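Local atomic coordinates of YopX protein domain-containing protein (Enterococcus faecalis, PDB entry 2OX7), a protein that is of unknown function but belongs to the YopX domain family and folds largely as antiparallel beta sheet. Residues 75-89 against 125-137. Sequence-based numbering, arbitrary orientation.
Sequences DKNGVEIFEGDILVY and ILYRDGYLVIGNI
The side chain of Y89, at the end of strand 85-89, reaches over Y131 to the turn before strand 131-136. Y89 CB sits off-centre over the ring of Y131, 4.2 Å from its centroid, a CH-pi contact. CG, anti to the backbone N (chi1 -172°), sends the ring across to G130 and D129 of the partner segment. Y89 CD1 rests on one face of Y131, 3.6 Å from Y131 CE2, with the two ring planes 59° apart; CE1 passes the backbone of G130, and CZ touches D129 CB. At the tip, OH accepts the N-H of D129 (Y89 OH to D129 N 2.9 Å), and a water links the same hydroxyl to D129 OD2, so the phenol pins the type II' turn Y127-G130. Next to the rings, strands 85-89 and 131-136 run antiparallel: V88 and L132 exchange both backbone bonds. I86 then stands opposite two residues, a beta bulge at I134-G135: I134 N gives a nearly straight bond to I86 O, and I86 N bonds G135 O. L87 sends CD1 to V133 CG2 and CD2 to Y131 CB, on the sheet face where W113 of strand 110-113 touches both L87 and Y131. The other edge of strand 131-136 is held by the type I turn D75-G78. K76 N bonds Y131 O (3.0 Å), and D75 OD2 takes V133 N through its anti lone pair (2.9 Å, 177° at the hydrogen), while D75 OD1 receives V79 N from above the carboxylate plane. The extended K76 chain ends with NZ on D129 O (2.8 Å) and in a salt bridge with D90. This is a bulged antiparallel pair at the edge of a four-stranded sheet, its outer strand bonded on the far side by the D75-G78 turn.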
loop_
_atom_site.group_PDB
_atom_site.type_symbol
_atom_site.label_atom_id
_atom_site.label_comp_id
_atom_site.label_asym_id
_atom_site.label_seq_id
_atom_site.Cartn_x
_atom_site.Cartn_y
_atom_site.Cartn_z
ATOM N N ASP A 75 18.929 -5.176 -0.053
ATOM C CA ASP A 75 18.738 -6.219 0.960
ATOM C C ASP A 75 19.666 -6.038 2.172
ATOM O O ASP A 75 20.450 -5.060 2.248
ATOM C CB ASP A 75 18.831 -7.649 0.368
ATOM C CG ASP A 75 20.271 -8.131 0.128
ATOM O OD1 ASP A 75 21.214 -7.374 0.427
ATOM O OD2 ASP A 75 20.428 -9.294 -0.396
ATOM N N LYS A 76 19.587 -6.992 3.097
ATOM C CA LYS A 76 20.376 -6.978 4.327
ATOM C C LYS A 76 21.893 -6.909 4.076
ATOM O O LYS A 76 22.641 -6.415 4.937
ATOM C CB LYS A 76 20.040 -8.245 5.106
ATOM C CG LYS A 76 20.433 -8.253 6.533
ATOM C CD LYS A 76 20.162 -9.681 7.041
ATOM C CE LYS A 76 20.734 -9.864 8.431
ATOM N NZ LYS A 76 20.323 -11.146 9.030
ATOM N N ASN A 77 22.342 -7.406 2.923
ATOM C CA ASN A 77 23.760 -7.322 2.541
ATOM C C ASN A 77 24.098 -6.091 1.687
ATOM O O ASN A 77 25.203 -6.027 1.117
ATOM C CB ASN A 77 24.177 -8.564 1.771
ATOM C CG ASN A 77 24.568 -9.733 2.660
ATOM O OD1 ASN A 77 24.941 -9.574 3.833
ATOM N ND2 ASN A 77 24.571 -10.930 2.053
ATOM N N GLY A 78 23.176 -5.135 1.555
ATOM C CA GLY A 78 23.419 -3.978 0.689
ATOM C C GLY A 78 23.352 -4.217 -0.795
ATOM O O GLY A 78 23.722 -3.334 -1.570
ATOM N N VAL A 79 22.802 -5.365 -1.182
ATOM C CA VAL A 79 22.621 -5.744 -2.592
ATOM C C VAL A 79 21.349 -5.104 -3.146
ATOM O O VAL A 79 20.290 -5.169 -2.507
ATOM C CB VAL A 79 22.547 -7.278 -2.749
ATOM C CG1 VAL A 79 22.251 -7.646 -4.203
ATOM C CG2 VAL A 79 23.873 -7.934 -2.293
ATOM N N GLU A 80 21.444 -4.510 -4.339
ATOM C CA GLU A 80 20.312 -3.802 -4.939
ATOM C C GLU A 80 19.313 -4.866 -5.365
ATOM O O GLU A 80 19.697 -5.857 -5.954
ATOM C CB GLU A 80 20.770 -2.992 -6.157
ATOM C CG GLU A 80 19.827 -1.841 -6.536
ATOM C CD GLU A 80 20.494 -0.697 -7.351
ATOM O OE1 GLU A 80 21.764 -0.588 -7.382
ATOM O OE2 GLU A 80 19.742 0.099 -7.972
ATOM N N ILE A 81 18.040 -4.674 -5.014
ATOM C CA ILE A 81 16.969 -5.640 -5.298
ATOM C C ILE A 81 16.304 -5.243 -6.618
ATOM O O ILE A 81 15.839 -4.104 -6.767
ATOM C CB ILE A 81 15.917 -5.608 -4.184
ATOM C CG1 ILE A 81 16.523 -6.143 -2.872
ATOM C CG2 ILE A 81 14.674 -6.493 -4.575
ATOM C CD1 ILE A 81 15.631 -5.754 -1.650
ATOM N N PHE A 82 16.263 -6.182 -7.568
ATOM C CA PHE A 82 15.636 -5.951 -8.876
ATOM C C PHE A 82 14.325 -6.728 -9.012
ATOM O O PHE A 82 14.122 -7.790 -8.373
ATOM C CB PHE A 82 16.561 -6.517 -9.989
ATOM C CG PHE A 82 17.728 -5.649 -10.303
ATOM C CD1 PHE A 82 17.749 -4.918 -11.485
ATOM C CD2 PHE A 82 18.802 -5.573 -9.430
ATOM C CE1 PHE A 82 18.861 -4.109 -11.806
ATOM C CE2 PHE A 82 19.933 -4.742 -9.722
ATOM C CZ PHE A 82 19.950 -3.998 -10.908
ATOM N N GLU A 83 13.500 -6.289 -9.951
ATOM C CA GLU A 83 12.388 -7.145 -10.362
ATOM C C GLU A 83 12.961 -8.526 -10.724
ATOM O O GLU A 83 14.052 -8.628 -11.340
ATOM C CB GLU A 83 11.720 -6.627 -11.638
ATOM C CG GLU A 83 11.184 -5.228 -11.660
ATOM C CD GLU A 83 10.623 -4.915 -13.069
ATOM O OE1 GLU A 83 11.360 -4.381 -13.964
ATOM O OE2 GLU A 83 9.445 -5.268 -13.279
ATOM N N GLY A 84 12.190 -9.569 -10.426
ATOM C CA GLY A 84 12.614 -10.959 -10.728
ATOM C C GLY A 84 13.470 -11.601 -9.644
ATOM O O GLY A 84 13.627 -12.836 -9.620
ATOM N N ASP A 85 14.023 -10.792 -8.728
ATOM C CA ASP A 85 14.747 -11.370 -7.605
ATOM C C ASP A 85 13.861 -12.193 -6.706
ATOM O O ASP A 85 12.653 -11.954 -6.595
ATOM C CB ASP A 85 15.454 -10.290 -6.759
ATOM C CG ASP A 85 16.790 -9.822 -7.382
ATOM O OD1 ASP A 85 17.388 -10.542 -8.238
ATOM O OD2 ASP A 85 17.293 -8.753 -6.982
ATOM N N ILE A 86 14.487 -13.126 -5.994
ATOM C CA ILE A 86 13.803 -13.949 -4.975
ATOM C C ILE A 86 14.433 -13.700 -3.616
ATOM O O ILE A 86 15.687 -13.796 -3.463
ATOM C CB ILE A 86 13.889 -15.483 -5.366
ATOM C CG1 ILE A 86 13.158 -15.727 -6.699
ATOM C CG2 ILE A 86 13.410 -16.359 -4.164
ATOM C CD1 ILE A 86 13.554 -17.082 -7.418
ATOM N N LEU A 87 13.604 -13.293 -2.641
ATOM C CA LEU A 87 14.124 -12.935 -1.303
ATOM C C LEU A 87 13.697 -13.964 -0.280
ATOM O O LEU A 87 12.603 -14.545 -0.398
ATOM C CB LEU A 87 13.589 -11.576 -0.864
ATOM C CG LEU A 87 14.320 -10.347 -1.421
ATOM C CD1 LEU A 87 14.330 -10.242 -2.935
ATOM C CD2 LEU A 87 13.568 -9.174 -0.819
ATOM N N VAL A 88 14.539 -14.176 0.720
ATOM C CA VAL A 88 14.170 -15.008 1.858
ATOM C C VAL A 88 14.391 -14.260 3.146
ATOM O O VAL A 88 15.312 -13.445 3.232
ATOM C CB VAL A 88 14.979 -16.323 1.919
ATOM C CG1 VAL A 88 14.530 -17.218 0.797
ATOM C CG2 VAL A 88 16.480 -16.044 1.932
ATOM N N TYR A 89 13.565 -14.545 4.141
ATOM C CA TYR A 89 13.770 -14.014 5.487
ATOM C C TYR A 89 14.928 -14.741 6.183
ATOM O O TYR A 89 14.952 -15.993 6.268
ATOM C CB TYR A 89 12.474 -14.182 6.294
ATOM C CG TYR A 89 12.546 -13.495 7.624
ATOM C CD1 TYR A 89 12.616 -12.110 7.706
ATOM C CD2 TYR A 89 12.513 -14.234 8.806
ATOM C CE1 TYR A 89 12.697 -11.478 8.929
ATOM C CE2 TYR A 89 12.589 -13.613 10.030
ATOM C CZ TYR A 89 12.642 -12.229 10.087
ATOM O OH TYR A 89 12.714 -11.587 11.321
ATOM N N ILE A 125 12.260 -4.589 4.721
ATOM C CA ILE A 125 13.315 -5.493 4.202
ATOM C C ILE A 125 14.381 -5.759 5.282
ATOM O O ILE A 125 14.945 -6.849 5.368
ATOM C CB ILE A 125 13.920 -4.944 2.885
ATOM C CG1 ILE A 125 12.876 -4.958 1.740
ATOM C CG2 ILE A 125 15.152 -5.771 2.454
ATOM C CD1 ILE A 125 13.242 -3.987 0.623
ATOM N N LEU A 126 14.650 -4.749 6.120
ATOM C CA LEU A 126 15.754 -4.822 7.080
ATOM C C LEU A 126 15.344 -5.159 8.502
ATOM O O LEU A 126 16.223 -5.397 9.364
ATOM C CB LEU A 126 16.541 -3.505 7.036
ATOM C CG LEU A 126 17.145 -3.152 5.670
ATOM C CD1 LEU A 126 17.888 -1.775 5.715
ATOM C CD2 LEU A 126 18.082 -4.265 5.108
ATOM N N TYR A 127 14.042 -5.193 8.750
ATOM C CA TYR A 127 13.509 -5.272 10.120
ATOM C C TYR A 127 13.808 -6.656 10.699
ATOM O O TYR A 127 13.739 -7.664 9.983
ATOM C CB TYR A 127 12.008 -5.042 10.056
ATOM C CG TYR A 127 11.335 -4.796 11.394
ATOM C CD1 TYR A 127 11.803 -3.792 12.261
ATOM C CD2 TYR A 127 10.199 -5.501 11.744
ATOM C CE1 TYR A 127 11.142 -3.542 13.484
ATOM C CE2 TYR A 127 9.528 -5.261 12.961
ATOM C CZ TYR A 127 10.019 -4.278 13.811
ATOM O OH TYR A 127 9.344 -4.054 15.002
ATOM N N ARG A 128 14.111 -6.704 11.992
ATOM C CA ARG A 128 14.357 -7.993 12.676
ATOM C C ARG A 128 15.416 -8.795 11.909
ATOM O O ARG A 128 16.524 -8.288 11.711
ATOM C CB ARG A 128 13.032 -8.726 12.893
ATOM C CG ARG A 128 12.235 -8.124 14.089
ATOM C CD ARG A 128 10.789 -8.627 14.212
ATOM N NE ARG A 128 10.006 -7.760 15.106
ATOM C CZ ARG A 128 9.987 -7.862 16.440
ATOM N NH1 ARG A 128 10.697 -8.800 17.054
ATOM N NH2 ARG A 128 9.253 -7.020 17.165
ATOM N N ASP A 129 15.117 -10.010 11.453
ATOM C CA ASP A 129 16.200 -10.789 10.794
ATOM C C ASP A 129 16.510 -10.301 9.362
ATOM O O ASP A 129 17.570 -10.612 8.812
ATOM C CB ASP A 129 15.931 -12.311 10.792
ATOM C CG ASP A 129 15.866 -12.895 12.189
ATOM O OD1 ASP A 129 16.561 -12.393 13.093
ATOM O OD2 ASP A 129 15.108 -13.863 12.357
ATOM N N GLY A 130 15.602 -9.523 8.777
ATOM C CA GLY A 130 15.898 -8.936 7.467
ATOM C C GLY A 130 15.766 -9.973 6.351
ATOM O O GLY A 130 15.580 -11.167 6.624
ATOM N N TYR A 131 15.832 -9.502 5.106
ATOM C CA TYR A 131 15.657 -10.352 3.892
ATOM C C TYR A 131 16.933 -10.306 3.070
ATOM O O TYR A 131 17.631 -9.260 3.001
ATOM C CB TYR A 131 14.474 -9.890 2.976
ATOM C CG TYR A 131 13.159 -10.223 3.581
ATOM C CD1 TYR A 131 12.478 -11.377 3.185
ATOM C CD2 TYR A 131 12.636 -9.462 4.633
ATOM C CE1 TYR A 131 11.277 -11.729 3.775
ATOM C CE2 TYR A 131 11.409 -9.812 5.235
ATOM C CZ TYR A 131 10.752 -10.953 4.806
ATOM O OH TYR A 131 9.570 -11.375 5.399
ATOM N N LEU A 132 17.173 -11.396 2.362
ATOM C CA LEU A 132 18.340 -11.506 1.495
ATOM C C LEU A 132 17.929 -11.980 0.109
ATOM O O LEU A 132 17.075 -12.830 0.002
ATOM C CB LEU A 132 19.304 -12.508 2.106
ATOM C CG LEU A 132 20.140 -12.057 3.320
ATOM C CD1 LEU A 132 20.973 -13.240 3.845
ATOM C CD2 LEU A 132 21.071 -10.914 2.894
ATOM N N VAL A 133 18.558 -11.433 -0.926
ATOM C CA VAL A 133 18.349 -11.914 -2.301
ATOM C C VAL A 133 19.121 -13.246 -2.433
ATOM O O VAL A 133 20.343 -13.273 -2.256
ATOM C CB VAL A 133 18.953 -10.982 -3.312
ATOM C CG1 VAL A 133 18.777 -11.562 -4.752
ATOM C CG2 VAL A 133 18.242 -9.610 -3.266
ATOM N N ILE A 134 18.430 -14.307 -2.810
ATOM C CA ILE A 134 19.122 -15.601 -2.950
ATOM C C ILE A 134 19.060 -16.191 -4.369
ATOM O O ILE A 134 19.445 -17.341 -4.591
ATOM C CB ILE A 134 18.644 -16.577 -1.919
ATOM C CG1 ILE A 134 17.121 -16.831 -2.052
ATOM C CG2 ILE A 134 19.197 -16.161 -0.548
ATOM C CD1 ILE A 134 16.727 -18.119 -1.399
ATOM N N GLY A 135 18.635 -15.373 -5.311
ATOM C CA GLY A 135 18.559 -15.772 -6.720
ATOM C C GLY A 135 17.478 -15.004 -7.443
ATOM O O GLY A 135 16.941 -13.985 -6.940
ATOM N N ASN A 136 17.177 -15.451 -8.656
ATOM C CA ASN A 136 16.118 -14.826 -9.407
ATOM C C ASN A 136 15.435 -15.884 -10.249
ATOM O O ASN A 136 15.941 -17.014 -10.396
ATOM C CB ASN A 136 16.634 -13.654 -10.221
ATOM C CG ASN A 136 17.630 -14.075 -11.324
ATOM O OD1 ASN A 136 17.234 -14.601 -12.344
ATOM N ND2 ASN A 136 18.920 -13.803 -11.107
ATOM N N ILE A 137 14.282 -15.512 -10.771
ATOM C CA ILE A 137 13.389 -16.435 -11.450
ATOM C C ILE A 137 13.963 -16.950 -12.770
ATOM O O ILE A 137 13.524 -17.988 -13.267
ATOM C CB ILE A 137 11.969 -15.787 -11.670
ATOM C CG1 ILE A 137 12.085 -14.546 -12.540
ATOM C CG2 ILE A 137 11.336 -15.487 -10.317
ATOM C CD1 ILE A 137 10.744 -13.960 -13.049
HETATM O O HOH W 1 19.446 -12.513 -8.519
HETATM O O HOH W 2 12.270 -13.137 13.425
#